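Local coordinates for SnoaL-like domain-containing protein (Methylibium petroleiphilum PM1, PDB 3G16) that is of unknown function but adopts the cystatin-like fold of the SnoaL-like family and packs as a two-fold symmetric pair of chains in the crystal, at the interface of chains A and B. Sequence-based numbering; all coordinates share one arbitrary frame. Chains: chain A/B, uncharacterized protein with cystatin-like fold.

Contact 1: the interface of chains A and B. Residues chain A 133-134, 136, 148-152; chain B 94, 99-101, 103.
The short strand 134-135 of chain A, with the loop residues on either side of it, A:Ala133 and A:Glu136, and the C-terminal loop 148-152, lies against strands 86-95 and 100-111 of chain B. A parallel bridge pairs A:Arg134 with B:Val101: the amide N of B:Val101 gives a nearly straight hydrogen bond (166° at H) to the carbonyl O of A:Ala133, 2.8 Å away. Beside it two arginines share one carboxylate. B:Arg103, extended from CG to NE, comes alongside A:Glu136, its guanidinium turned 17° from the carboxylate. NE of B:Arg103 donates to OE1 of A:Glu136 at 2.8 Å, on its anti lone pair, and NH2 of B:Arg103 takes the syn side of that oxygen. B:Arg103 also clasps the carbonyl O of A:Arg148, with NH1 and NH2 each 2.9 Å from it. A:Arg134, bent at chi3 (62°), works from within chain A: its NE makes a salt bridge to OE2 of A:Glu136 at 3.0 Å, NH2 bonds to OE1, which thus accepts from both arginines, and NH1 and NH2 close on the carbonyl O of A:Val149. Arginine suits both places because its flat group can bind two acceptors at once, and the shared carboxylate probably offsets the nearby positive charges. The ring of B:Phe94 packs against the tail, with CA of A:Ser151 over its face, 3.9 Å from the centroid. The site ties one chain's C-terminal tail to the other's sheet in this crystal, and would do so in a dimer if one forms.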
ATOM      1  N   ALA A 133       8.058   8.919  16.417  1.00 20.18           N
ATOM      2  CA  ALA A 133       7.145  10.048  16.191  1.00 19.57           C
ATOM      3  C   ALA A 133       6.607  10.075  14.774  1.00 19.23           C
ATOM      4  O   ALA A 133       5.418  10.397  14.582  1.00 18.39           O
ATOM      5  CB  ALA A 133       7.857  11.376  16.489  1.00 20.13           C
ATOM      6  N   ARG A 134       7.450   9.762  13.782  1.00 17.30           N
ATOM      7  CA  ARG A 134       7.047   9.809  12.395  0.50 15.59           C
ATOM      8  C   ARG A 134       7.364   8.488  11.724  1.00 16.28           C
ATOM      9  O   ARG A 134       8.536   8.155  11.500  1.00 20.82           O
ATOM     10  CB  ARG A 134       7.751  10.942  11.635  0.50 15.40           C
ATOM     11  CG  ARG A 134       7.673  12.344  12.308  0.50 15.00           C
ATOM     12  CD  ARG A 134       8.259  13.482  11.387  0.50 14.55           C
ATOM     13  NE  ARG A 134       7.501  13.593  10.147  0.50 13.13           N
ATOM     14  CZ  ARG A 134       6.422  14.349   9.974  0.50 14.00           C
ATOM     15  NH1 ARG A 134       5.962  15.178  10.916  0.50 13.79           N
ATOM     16  NH2 ARG A 134       5.821  14.284   8.797  0.50 12.56           N
ATOM     17  N   GLU A 136       7.105   6.973   8.383  1.00 14.17           N
ATOM     18  CA  GLU A 136       6.910   7.366   7.026  1.00 14.67           C
ATOM     19  C   GLU A 136       8.045   6.786   6.171  1.00 13.38           C
ATOM     20  O   GLU A 136       8.897   6.105   6.715  1.00 14.71           O
ATOM     21  CB  GLU A 136       6.771   8.885   6.898  1.00 15.18           C
ATOM     22  CG  GLU A 136       7.942   9.657   7.346  1.00 15.60           C
ATOM     23  CD  GLU A 136       7.669  11.176   7.502  1.00 17.00           C
ATOM     24  OE1 GLU A 136       6.528  11.640   7.327  1.00 15.19           O
ATOM     25  OE2 GLU A 136       8.624  11.932   7.869  1.00 21.84           O
ATOM     26  N   ARG A 148       1.263  16.583   2.933  1.00 16.48           N
ATOM     27  CA  ARG A 148       1.230  17.265   4.183  1.00 17.72           C
ATOM     28  C   ARG A 148       2.332  16.712   5.081  1.00 16.77           C
ATOM     29  O   ARG A 148       2.580  15.476   5.118  1.00 15.41           O
ATOM     30  CB  ARG A 148      -0.114  17.045   4.920  1.00 22.61           C
ATOM     31  CG  ARG A 148      -1.277  17.855   4.489  1.00 27.16           C
ATOM     32  CD  ARG A 148      -1.031  19.345   4.671  1.00 28.89           C
ATOM     33  NE  ARG A 148      -1.005  20.000   6.007  1.00 30.70           N
ATOM     34  CZ  ARG A 148      -1.811  21.008   6.353  1.00 31.75           C
ATOM     35  NH1 ARG A 148      -2.769  21.398   5.530  1.00 32.06           N
ATOM     36  NH2 ARG A 148      -1.691  21.620   7.523  1.00 32.41           N
ATOM     37  N   VAL A 149       2.929  17.584   5.879  1.00 16.23           N
ATOM     38  CA  VAL A 149       3.965  17.244   6.794  1.00 17.90           C
ATOM     39  C   VAL A 149       3.505  17.342   8.245  1.00 18.50           C
ATOM     40  O   VAL A 149       3.886  16.520   9.065  1.00 19.19           O
ATOM     41  CB  VAL A 149       5.235  18.070   6.531  1.00 20.63           C
ATOM     42  CG1 VAL A 149       6.228  17.886   7.638  1.00 22.91           C
ATOM     43  CG2 VAL A 149       5.814  17.639   5.174  1.00 21.86           C
ATOM     44  N   THR A 150       2.654  18.317   8.543  1.00 16.65           N
ATOM     45  CA  THR A 150       2.106  18.476   9.901  1.00 18.17           C
ATOM     46  C   THR A 150       0.574  18.399   9.816  1.00 15.40           C
ATOM     47  O   THR A 150      -0.023  18.675   8.788  1.00 16.22           O
ATOM     48  CB  THR A 150       2.621  19.731  10.571  1.00 21.50           C
ATOM     49  OG1 THR A 150       2.338  20.839   9.764  1.00 24.21           O
ATOM     50  CG2 THR A 150       4.155  19.673  10.739  1.00 22.15           C
ATOM     51  N   SER A 151      -0.038  18.027  10.917  1.00 15.05           N
ATOM     52  CA  SER A 151      -1.456  17.817  10.961  1.00 13.71           C
ATOM     53  C   SER A 151      -2.264  18.996  10.483  1.00 14.14           C
ATOM     54  O   SER A 151      -2.031  20.113  10.934  1.00 14.03           O
ATOM     55  CB  SER A 151      -1.887  17.579  12.387  1.00 13.11           C
ATOM     56  OG  SER A 151      -3.295  17.398  12.391  1.00 13.12           O
ATOM     57  N   PRO A 152      -3.222  18.766   9.580  1.00 13.60           N
ATOM     58  CA  PRO A 152      -4.166  19.819   9.203  1.00 12.80           C
ATOM     59  C   PRO A 152      -4.973  20.409  10.368  1.00 14.17           C
ATOM     60  O   PRO A 152      -5.541  21.516  10.204  1.00 15.59           O
ATOM     61  CB  PRO A 152      -5.044  19.110   8.171  1.00 15.11           C
ATOM     62  CG  PRO A 152      -4.131  18.144   7.556  1.00 15.78           C
ATOM     63  CD  PRO A 152      -3.371  17.601   8.698  1.00 14.87           C
TER
ATOM     64  N   PHE B  94      -2.507  11.619  10.910  1.00 14.49           N
ATOM     65  CA  PHE B  94      -1.925  12.598  11.811  1.00 14.74           C
ATOM     66  C   PHE B  94      -2.584  12.394  13.176  1.00 14.48           C
ATOM     67  O   PHE B  94      -3.764  12.715  13.337  1.00 15.02           O
ATOM     68  CB  PHE B  94      -2.220  13.979  11.261  1.00 14.46           C
ATOM     69  CG  PHE B  94      -1.396  14.327  10.049  1.00 14.65           C
ATOM     70  CD1 PHE B  94      -0.091  14.700  10.187  1.00 14.54           C
ATOM     71  CD2 PHE B  94      -1.936  14.219   8.785  1.00 15.61           C
ATOM     72  CE1 PHE B  94       0.701  15.003   9.044  1.00 15.24           C
ATOM     73  CE2 PHE B  94      -1.172  14.532   7.680  1.00 15.24           C
ATOM     74  CZ  PHE B  94       0.141  14.903   7.815  1.00 15.74           C
ATOM     75  N   ASP B  99       1.270  14.487  18.630  1.00 16.42           N
ATOM     76  CA  ASP B  99       2.348  14.958  17.766  1.00 16.44           C
ATOM     77  C   ASP B  99       3.036  13.785  17.067  1.00 17.68           C
ATOM     78  O   ASP B  99       4.269  13.735  16.984  1.00 18.50           O
ATOM     79  CB  ASP B  99       3.350  15.785  18.575  1.00 18.07           C
ATOM     80  CG  ASP B  99       2.729  17.012  19.202  1.00 20.41           C
ATOM     81  OD1 ASP B  99       1.918  17.674  18.555  1.00 20.46           O
ATOM     82  OD2 ASP B  99       3.072  17.311  20.345  1.00 24.17           O
ATOM     83  N   LYS B 100       2.234  12.839  16.585  1.00 15.57           N
ATOM     84  CA  LYS B 100       2.758  11.675  15.863  1.00 15.67           C
ATOM     85  C   LYS B 100       2.130  11.587  14.487  1.00 17.06           C
ATOM     86  O   LYS B 100       0.984  12.025  14.292  1.00 15.63           O
ATOM     87  CB  LYS B 100       2.518  10.382  16.636  1.00 17.75           C
ATOM     88  CG  LYS B 100       3.304  10.339  17.966  1.00 19.13           C
ATOM     89  CD  LYS B 100       3.050   9.082  18.799  1.00 21.03           C
ATOM     90  CE  LYS B 100       3.627   7.863  18.128  1.00 23.16           C
ATOM     91  NZ  LYS B 100       3.534   6.664  19.016  1.00 27.41           N
ATOM     92  N   VAL B 101       2.874  10.997  13.553  1.00 15.41           N
ATOM     93  CA  VAL B 101       2.438  10.789  12.195  1.00 14.76           C
ATOM     94  C   VAL B 101       2.665   9.324  11.786  1.00 15.08           C
ATOM     95  O   VAL B 101       3.742   8.765  12.041  1.00 16.05           O
ATOM     96  CB  VAL B 101       3.237  11.707  11.240  1.00 15.34           C
ATOM     97  CG1 VAL B 101       2.801  11.448   9.801  1.00 17.16           C
ATOM     98  CG2 VAL B 101       3.132  13.219  11.651  1.00 16.95           C
ATOM     99  N   ARG B 103       2.115   6.989   8.285  1.00 14.31           N
ATOM    100  CA  ARG B 103       1.728   6.938   6.889  1.00 14.90           C
ATOM    101  C   ARG B 103       1.585   5.492   6.504  1.00 14.86           C
ATOM    102  O   ARG B 103       2.140   4.609   7.116  1.00 15.72           O
ATOM    103  CB  ARG B 103       2.728   7.649   6.017  1.00 15.34           C
ATOM    104  CG  ARG B 103       2.971   9.084   6.455  1.00 15.87           C
ATOM    105  CD  ARG B 103       3.634   9.910   5.350  1.00 16.08           C
ATOM    106  NE  ARG B 103       4.229  11.178   5.765  1.00 15.34           N
ATOM    107  CZ  ARG B 103       3.770  12.393   5.498  1.00 15.41           C
ATOM    108  NH1 ARG B 103       2.593  12.572   4.907  1.00 16.03           N
ATOM    109  NH2 ARG B 103       4.492  13.442   5.834  1.00 15.93           N
TER

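Contact 2: the interface of chains A and B. Residues chain A 44, 124, 126-129; chain B 44, 124-129, 135.
An antiparallel beta bridge on the two-fold axis joins the ends of strands 116-124, and the loops 125-129 that follow cross over it. The amide N of A:Tyr124 donates to the carbonyl O of B:Tyr124 at 2.8 Å, almost straight (178° at H), and the reciprocal bond matches it; each donor stands above the carbonyl plane. Further along, the loops exchange serine hydroxyls. OG of A:Ser126, anti to the backbone N (chi1 -177°), donates across to the carbonyl O of B:Pro127 at 2.8 Å, and OG of B:Ser126 does the same to A:Pro127. Each OG also accepts a weak bond, from the amide N of B:Ala129 for A:Ser126 and of A:Ala129 for B:Ser126; serine, small and able to donate and accept, suits this close crossing of loops. Water 1 bridges the two proline carbonyls, 2.9 Å from O of A:Pro127 and 2.8 Å from O of B:Pro127. Flanking this polar core, CG of B:Gln128 touches CE2 of A:Tyr124 at 3.4 Å, the extended glutamine crossing the tyrosine obliquely with its amide 64° from the ring. A:Pro44 and B:Pro44 each lay CG over a face, toward the rim, of A:Tyr124 and B:Tyr124, and CB of A:Pro44 packs on the partner's backbone, 3.5 Å from C of B:Ser126. Such rigid prolines suit a close fit of loops. The site joins the two strand ends across the axis and would help hold the pair of chains in register.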
ATOM      1  N   PRO A  44       9.615   1.725   4.214  1.00 14.50           N
ATOM      2  CA  PRO A  44       9.490   2.356   5.528  1.00 14.96           C
ATOM      3  C   PRO A  44      10.827   2.861   6.054  1.00 16.52           C
ATOM      4  O   PRO A  44      11.862   2.177   5.872  1.00 16.06           O
ATOM      5  CB  PRO A  44       8.921   1.218   6.377  1.00 16.34           C
ATOM      6  CG  PRO A  44       8.174   0.386   5.449  1.00 17.44           C
ATOM      7  CD  PRO A  44       8.969   0.412   4.152  1.00 15.05           C
ATOM      8  N   TYR A 124       4.326  -1.981   4.716  1.00 14.40           N
ATOM      9  CA  TYR A 124       4.355  -3.327   5.269  1.00 14.60           C
ATOM     10  C   TYR A 124       3.211  -3.681   6.164  1.00 15.10           C
ATOM     11  O   TYR A 124       2.691  -2.830   6.891  1.00 14.83           O
ATOM     12  CB  TYR A 124       5.611  -3.517   6.120  1.00 14.94           C
ATOM     13  CG  TYR A 124       6.952  -3.441   5.440  1.00 16.31           C
ATOM     14  CD1 TYR A 124       7.101  -3.559   4.051  1.00 16.55           C
ATOM     15  CD2 TYR A 124       8.109  -3.346   6.214  1.00 16.32           C
ATOM     16  CE1 TYR A 124       8.399  -3.553   3.458  1.00 16.40           C
ATOM     17  CE2 TYR A 124       9.370  -3.341   5.629  1.00 16.98           C
ATOM     18  CZ  TYR A 124       9.490  -3.429   4.272  1.00 16.74           C
ATOM     19  OH  TYR A 124      10.730  -3.464   3.687  1.00 18.90           O
ATOM     20  N   SER A 126       3.316  -4.675   9.031  1.00 15.77           N
ATOM     21  CA  SER A 126       4.108  -4.748  10.235  1.00 15.53           C
ATOM     22  C   SER A 126       3.527  -3.748  11.239  1.00 16.17           C
ATOM     23  O   SER A 126       3.118  -2.657  10.845  1.00 16.43           O
ATOM     24  CB  SER A 126       5.566  -4.469   9.894  1.00 17.31           C
ATOM     25  OG  SER A 126       6.380  -4.605  11.045  1.00 18.03           O
ATOM     26  N   PRO A 127       3.459  -4.108  12.519  1.00 18.13           N
ATOM     27  CA  PRO A 127       2.872  -3.163  13.452  1.00 19.89           C
ATOM     28  C   PRO A 127       3.666  -1.866  13.577  1.00 17.86           C
ATOM     29  O   PRO A 127       4.866  -1.814  13.293  1.00 18.43           O
ATOM     30  CB  PRO A 127       2.856  -3.959  14.773  1.00 20.12           C
ATOM     31  CG  PRO A 127       3.858  -4.931  14.672  1.00 19.99           C
ATOM     32  CD  PRO A 127       3.898  -5.333  13.185  1.00 18.31           C
ATOM     33  N   GLN A 128       3.007  -0.837  14.088  1.00 18.81           N
ATOM     34  CA  GLN A 128       3.652   0.436  14.309  1.00 19.39           C
ATOM     35  C   GLN A 128       4.784   0.284  15.290  1.00 17.95           C
ATOM     36  O   GLN A 128       4.580  -0.280  16.384  1.00 18.79           O
ATOM     37  CB  GLN A 128       2.660   1.430  14.847  1.00 21.40           C
ATOM     38  CG  GLN A 128       1.535   1.669  13.917  1.00 25.11           C
ATOM     39  CD  GLN A 128       0.485   2.532  14.542  1.00 29.20           C
ATOM     40  OE1 GLN A 128       0.776   3.635  15.039  1.00 31.15           O
ATOM     41  NE2 GLN A 128      -0.768   2.062  14.494  1.00 31.37           N
ATOM     42  N   ALA A 129       5.956   0.787  14.926  1.00 18.66           N
ATOM     43  CA  ALA A 129       7.137   0.710  15.796  1.00 19.30           C
ATOM     44  C   ALA A 129       6.911   1.650  16.990  1.00 22.38           C
ATOM     45  O   ALA A 129       6.484   2.783  16.833  1.00 22.77           O
ATOM     46  CB  ALA A 129       8.417   1.112  15.035  1.00 19.22           C
TER
ATOM     47  N   PRO B  44      -2.271  -4.585  10.011  1.00 16.30           N
ATOM     48  CA  PRO B  44      -1.159  -5.462  10.357  1.00 17.90           C
ATOM     49  C   PRO B  44      -1.399  -6.211  11.656  1.00 18.80           C
ATOM     50  O   PRO B  44      -1.961  -5.643  12.592  1.00 19.09           O
ATOM     51  CB  PRO B  44       0.009  -4.477  10.477  1.00 18.16           C
ATOM     52  CG  PRO B  44      -0.331  -3.396   9.478  1.00 18.56           C
ATOM     53  CD  PRO B  44      -1.804  -3.222   9.733  1.00 17.13           C
ATOM     54  N   TYR B 124       1.450  -0.285   6.688  1.00 15.58           N
ATOM     55  CA  TYR B 124       2.069   0.890   7.314  1.00 15.32           C
ATOM     56  C   TYR B 124       3.478   1.139   6.838  1.00 15.65           C
ATOM     57  O   TYR B 124       4.236   0.225   6.492  1.00 16.14           O
ATOM     58  CB  TYR B 124       2.178   0.674   8.810  1.00 16.81           C
ATOM     59  CG  TYR B 124       0.891   0.481   9.551  1.00 17.04           C
ATOM     60  CD1 TYR B 124      -0.329   0.956   9.064  1.00 17.18           C
ATOM     61  CD2 TYR B 124       0.891  -0.134  10.796  1.00 16.79           C
ATOM     62  CE1 TYR B 124      -1.514   0.786   9.813  1.00 18.32           C
ATOM     63  CE2 TYR B 124      -0.297  -0.281  11.520  1.00 18.37           C
ATOM     64  CZ  TYR B 124      -1.468   0.204  11.029  1.00 18.69           C
ATOM     65  OH  TYR B 124      -2.655   0.042  11.748  1.00 20.63           O
ATOM     66  N   ALA B 125       3.860   2.404   6.881  1.00 15.33           N
ATOM     67  CA  ALA B 125       5.267   2.789   6.683  1.00 16.48           C
ATOM     68  C   ALA B 125       6.017   2.588   7.998  1.00 16.24           C
ATOM     69  O   ALA B 125       6.534   3.519   8.587  1.00 17.41           O
ATOM     70  CB  ALA B 125       5.396   4.277   6.185  1.00 16.87           C
ATOM     71  N   SER B 126       6.024   1.341   8.460  1.00 14.92           N
ATOM     72  CA  SER B 126       6.672   0.956   9.678  1.00 16.27           C
ATOM     73  C   SER B 126       7.627  -0.191   9.353  1.00 17.13           C
ATOM     74  O   SER B 126       7.260  -1.082   8.601  1.00 17.41           O
ATOM     75  CB  SER B 126       5.616   0.489  10.689  1.00 17.94           C
ATOM     76  OG  SER B 126       6.200   0.255  11.974  1.00 18.29           O
ATOM     77  N   PRO B 127       8.823  -0.174   9.944  1.00 18.35           N
ATOM     78  CA  PRO B 127       9.801  -1.222   9.640  1.00 19.74           C
ATOM     79  C   PRO B 127       9.346  -2.609  10.121  1.00 20.09           C
ATOM     80  O   PRO B 127       8.503  -2.733  10.988  1.00 18.44           O
ATOM     81  CB  PRO B 127      11.062  -0.722  10.331  1.00 20.99           C
ATOM     82  CG  PRO B 127      10.627   0.077  11.433  1.00 19.99           C
ATOM     83  CD  PRO B 127       9.324   0.751  10.958  1.00 18.65           C
ATOM     84  N   GLN B 128       9.871  -3.645   9.490  1.00 20.14           N
ATOM     85  CA  GLN B 128       9.611  -5.019   9.870  1.00 23.99           C
ATOM     86  C   GLN B 128       9.935  -5.190  11.326  1.00 22.50           C
ATOM     87  O   GLN B 128      11.024  -4.854  11.758  1.00 23.50           O
ATOM     88  CB  GLN B 128      10.551  -5.924   9.087  1.00 26.18           C
ATOM     89  CG  GLN B 128      10.426  -5.871   7.638  1.00 32.06           C
ATOM     90  CD  GLN B 128      11.456  -6.770   6.951  1.00 33.26           C
ATOM     91  OE1 GLN B 128      11.830  -7.816   7.477  1.00 34.71           O
ATOM     92  NE2 GLN B 128      11.883  -6.370   5.740  1.00 39.32           N
ATOM     93  N   ALA B 129       8.991  -5.735  12.093  1.00 21.21           N
ATOM     94  CA  ALA B 129       9.193  -5.968  13.536  1.00 21.12           C
ATOM     95  C   ALA B 129      10.184  -7.098  13.703  1.00 23.07           C
ATOM     96  O   ALA B 129      10.061  -8.130  13.064  1.00 23.17           O
ATOM     97  CB  ALA B 129       7.879  -6.315  14.204  1.00 20.05           C
ATOM     98  N   LEU B 135       4.767 -11.531   9.144  1.00 17.20           N
ATOM     99  CA  LEU B 135       4.291 -10.169   9.226  1.00 16.46           C
ATOM    100  C   LEU B 135       3.224 -10.035   8.159  1.00 17.36           C
ATOM    101  O   LEU B 135       3.537  -9.901   6.982  1.00 17.56           O
ATOM    102  CB  LEU B 135       5.457  -9.202   9.020  1.00 16.97           C
ATOM    103  CG  LEU B 135       6.405  -9.098  10.226  1.00 18.98           C
ATOM    104  CD1 LEU B 135       7.683  -8.374   9.861  1.00 20.81           C
ATOM    105  CD2 LEU B 135       5.744  -8.449  11.437  1.00 18.73           C
TER
HETATM  106  O   HOH W   1       7.664  -2.508  13.636  1.00 29.93           O

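Contact 3: the interface of chains A and B. Residues chain A 76-77, 90, 104-105, 125; chain B 107, 121, 123, 137, 147.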
ATOM      1  N   ASP A  76      -0.080 -10.619  -5.116  1.00 15.07           N
ATOM      2  CA  ASP A  76      -1.323 -11.101  -4.540  1.00 14.87           C
ATOM      3  C   ASP A  76      -2.553 -10.321  -4.987  1.00 15.48           C
ATOM      4  O   ASP A  76      -3.667 -10.854  -5.016  1.00 17.88           O
ATOM      5  CB  ASP A  76      -1.211 -11.077  -3.022  1.00 15.54           C
ATOM      6  CG  ASP A  76      -0.011 -11.854  -2.517  1.00 16.12           C
ATOM      7  OD1 ASP A  76       0.405 -12.841  -3.176  1.00 17.14           O
ATOM      8  OD2 ASP A  76       0.498 -11.502  -1.457  1.00 16.65           O
ATOM      9  N   ALA A  77      -2.382  -9.044  -5.281  1.00 15.33           N
ATOM     10  CA  ALA A  77      -3.455  -8.214  -5.841  1.00 16.44           C
ATOM     11  C   ALA A  77      -2.790  -7.176  -6.688  1.00 15.83           C
ATOM     12  O   ALA A  77      -1.683  -6.729  -6.384  1.00 15.36           O
ATOM     13  CB  ALA A  77      -4.343  -7.562  -4.734  1.00 17.45           C
ATOM     14  N   GLU A  90      -0.382  -5.613  -3.989  1.00 13.32           N
ATOM     15  CA  GLU A  90      -0.313  -6.279  -2.680  1.00 14.94           C
ATOM     16  C   GLU A  90       0.582  -7.466  -2.935  1.00 13.98           C
ATOM     17  O   GLU A  90       0.368  -8.182  -3.919  1.00 14.21           O
ATOM     18  CB  GLU A  90      -1.667  -6.749  -2.177  1.00 15.07           C
ATOM     19  CG  GLU A  90      -1.690  -7.276  -0.769  1.00 16.18           C
ATOM     20  CD  GLU A  90      -3.044  -7.842  -0.388  1.00 17.09           C
ATOM     21  OE1 GLU A  90      -3.756  -8.343  -1.305  1.00 17.53           O
ATOM     22  OE2 GLU A  90      -3.390  -7.799   0.801  1.00 15.94           O
ATOM     23  N   GLY A 104       2.971  -6.986   2.257  1.00 14.59           N
ATOM     24  CA  GLY A 104       2.843  -5.546   2.145  1.00 14.32           C
ATOM     25  C   GLY A 104       2.118  -5.096   0.919  1.00 15.09           C
ATOM     26  O   GLY A 104       1.550  -5.909   0.184  1.00 14.17           O
ATOM     27  N   ALA A 105       2.179  -3.798   0.658  1.00 14.81           N
ATOM     28  CA  ALA A 105       1.583  -3.237  -0.548  1.00 14.88           C
ATOM     29  C   ALA A 105       2.458  -2.096  -0.995  1.00 16.01           C
ATOM     30  O   ALA A 105       3.200  -1.518  -0.191  1.00 15.81           O
ATOM     31  CB  ALA A 105       0.154  -2.789  -0.304  1.00 14.80           C
ATOM     32  N   ALA A 125       2.878  -4.983   6.200  1.00 14.33           N
ATOM     33  CA  ALA A 125       1.956  -5.504   7.200  1.00 14.98           C
ATOM     34  C   ALA A 125       2.739  -5.747   8.484  1.00 15.88           C
ATOM     35  O   ALA A 125       2.831  -6.881   8.979  1.00 16.46           O
ATOM     36  CB  ALA A 125       1.328  -6.821   6.707  1.00 14.98           C
TER
ATOM     37  N   CYS B 107      -5.471  -1.312   0.445  1.00 16.17           N
ATOM     38  CA  CYS B 107      -6.215  -1.825  -0.670  1.00 17.65           C
ATOM     39  C   CYS B 107      -7.702  -1.816  -0.315  1.00 16.92           C
ATOM     40  O   CYS B 107      -8.078  -2.165   0.807  1.00 16.90           O
ATOM     41  CB  CYS B 107      -5.775  -3.223  -1.000  1.00 16.88           C
ATOM     42  SG  CYS B 107      -4.073  -3.375  -1.527  1.00 21.34           S
ATOM     43  N   ARG B 121      -7.802  -3.328   3.405  1.00 15.72           N
ATOM     44  CA  ARG B 121      -6.618  -4.013   3.950  1.00 16.45           C
ATOM     45  C   ARG B 121      -5.517  -2.949   4.039  1.00 16.59           C
ATOM     46  O   ARG B 121      -5.062  -2.445   2.998  1.00 16.75           O
ATOM     47  CB  ARG B 121      -6.173  -5.188   3.066  1.00 16.33           C
ATOM     48  CG  ARG B 121      -7.253  -6.224   2.884  1.00 16.37           C
ATOM     49  CD  ARG B 121      -6.757  -7.447   2.140  1.00 17.17           C
ATOM     50  NE  ARG B 121      -6.205  -7.208   0.799  1.00 17.23           N
ATOM     51  CZ  ARG B 121      -6.910  -7.140  -0.322  1.00 17.83           C
ATOM     52  NH1 ARG B 121      -8.240  -7.098  -0.291  1.00 20.14           N
ATOM     53  NH2 ARG B 121      -6.297  -6.976  -1.486  1.00 19.89           N
ATOM     54  N   PHE B 123      -1.769  -1.249   5.389  1.00 15.45           N
ATOM     55  CA  PHE B 123      -0.327  -1.489   5.532  1.00 16.17           C
ATOM     56  C   PHE B 123       0.331  -0.187   5.987  1.00 15.56           C
ATOM     57  O   PHE B 123      -0.187   0.898   5.692  1.00 16.64           O
ATOM     58  CB  PHE B 123       0.271  -1.968   4.197  1.00 15.96           C
ATOM     59  CG  PHE B 123      -0.444  -3.175   3.645  1.00 16.14           C
ATOM     60  CD1 PHE B 123      -0.053  -4.456   3.954  1.00 17.18           C
ATOM     61  CD2 PHE B 123      -1.519  -3.008   2.820  1.00 16.33           C
ATOM     62  CE1 PHE B 123      -0.751  -5.560   3.449  1.00 16.69           C
ATOM     63  CE2 PHE B 123      -2.214  -4.083   2.322  1.00 16.72           C
ATOM     64  CZ  PHE B 123      -1.814  -5.373   2.624  1.00 16.96           C
ATOM     65  N   LEU B 137      -1.460  -9.444   7.598  1.00 16.60           N
ATOM     66  CA  LEU B 137      -2.659  -8.859   8.195  1.00 17.83           C
ATOM     67  C   LEU B 137      -3.263  -9.759   9.279  1.00 18.09           C
ATOM     68  O   LEU B 137      -3.333 -10.969   9.130  1.00 18.67           O
ATOM     69  CB  LEU B 137      -3.705  -8.619   7.126  1.00 16.38           C
ATOM     70  CG  LEU B 137      -3.313  -7.675   5.995  1.00 16.04           C
ATOM     71  CD1 LEU B 137      -4.280  -7.844   4.846  1.00 16.38           C
ATOM     72  CD2 LEU B 137      -3.250  -6.260   6.504  1.00 16.34           C
ATOM     73  N   TYR B 147      -4.257 -16.959  -1.172  1.00 18.80           N
ATOM     74  CA  TYR B 147      -2.888 -16.457  -1.113  1.00 19.13           C
ATOM     75  C   TYR B 147      -1.934 -17.584  -0.754  1.00 20.02           C
ATOM     76  O   TYR B 147      -2.305 -18.473   0.006  1.00 20.50           O
ATOM     77  CB  TYR B 147      -2.758 -15.406  -0.003  1.00 16.86           C
ATOM     78  CG  TYR B 147      -3.432 -14.071  -0.259  1.00 16.80           C
ATOM     79  CD1 TYR B 147      -4.806 -13.954  -0.396  1.00 18.23           C
ATOM     80  CD2 TYR B 147      -2.709 -12.889  -0.206  1.00 16.74           C
ATOM     81  CE1 TYR B 147      -5.424 -12.728  -0.597  1.00 17.54           C
ATOM     82  CE2 TYR B 147      -3.324 -11.663  -0.363  1.00 17.81           C
ATOM     83  CZ  TYR B 147      -4.653 -11.557  -0.579  1.00 17.70           C
ATOM     84  OH  TYR B 147      -5.299 -10.340  -0.746  1.00 17.94           O
TER
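Strands 71-81, 86-95 and 100-111 of chain A, with the loop at A:Ala125, face strands 100-111 and 116-124 and the loop residues B:Leu137 and B:Tyr147 of chain B. A:Glu90 reaches across extended, CG anti to the backbone N (chi1 -172°), so that its carboxylate lies among donors. B:Arg121, bent at chi3 (-58°), meets it side-on: NE of B:Arg121 is 2.9 Å from OE2 of A:Glu90, a salt bridge, and its NH2 is 2.9 Å from OE1 of that acid. Both nitrogens approach from above the carboxylate plane. The phenol OH of B:Tyr147 donates to OE1 of A:Glu90 at 2.6 Å and also lies 3.3 Å above one face of the B:Arg121 guanidinium. These donors together grip the acid, which probably favours its charged form. A:Asp76 comes from above the plane at the CD2-CE2 side of B:Tyr147, its CB 3.4 Å from CE2. B:Phe123 is the apolar counterpart: CB of A:Ala105 sits over its face, 4.0 Å from the centroid, and CA of A:Gly104 is 3.6 Å from CD1 of B:Phe123. Residues this small let the ring lie close to the strand, while OE2 of A:Glu90 meets its edge near CZ. The site lies where the sheets of the two chains pack together, with strand residues supplying most of the contact.

Between the centres of their C-alpha atoms, contact 2, on the two-fold axis, lies about 12 Å from contact 3 and 16 Å from contact 1, while contacts 1 and 3 are about 23 Å apart. Strand 116-124 runs through contacts 2 and 3, placing B:Phe123 and B:Tyr124 in neighbouring patches, and strands 86-95 and 100-111 serve contacts 1 and 3. Strand 134-135 enters contacts 1 and 2 from opposite chains. As contacts 1 and 3 recur with the chains exchanged, they flank the axis in pairs, parts of one two-fold symmetric interface. This suggests a dimer, although the crystal alone does not prove one in solution.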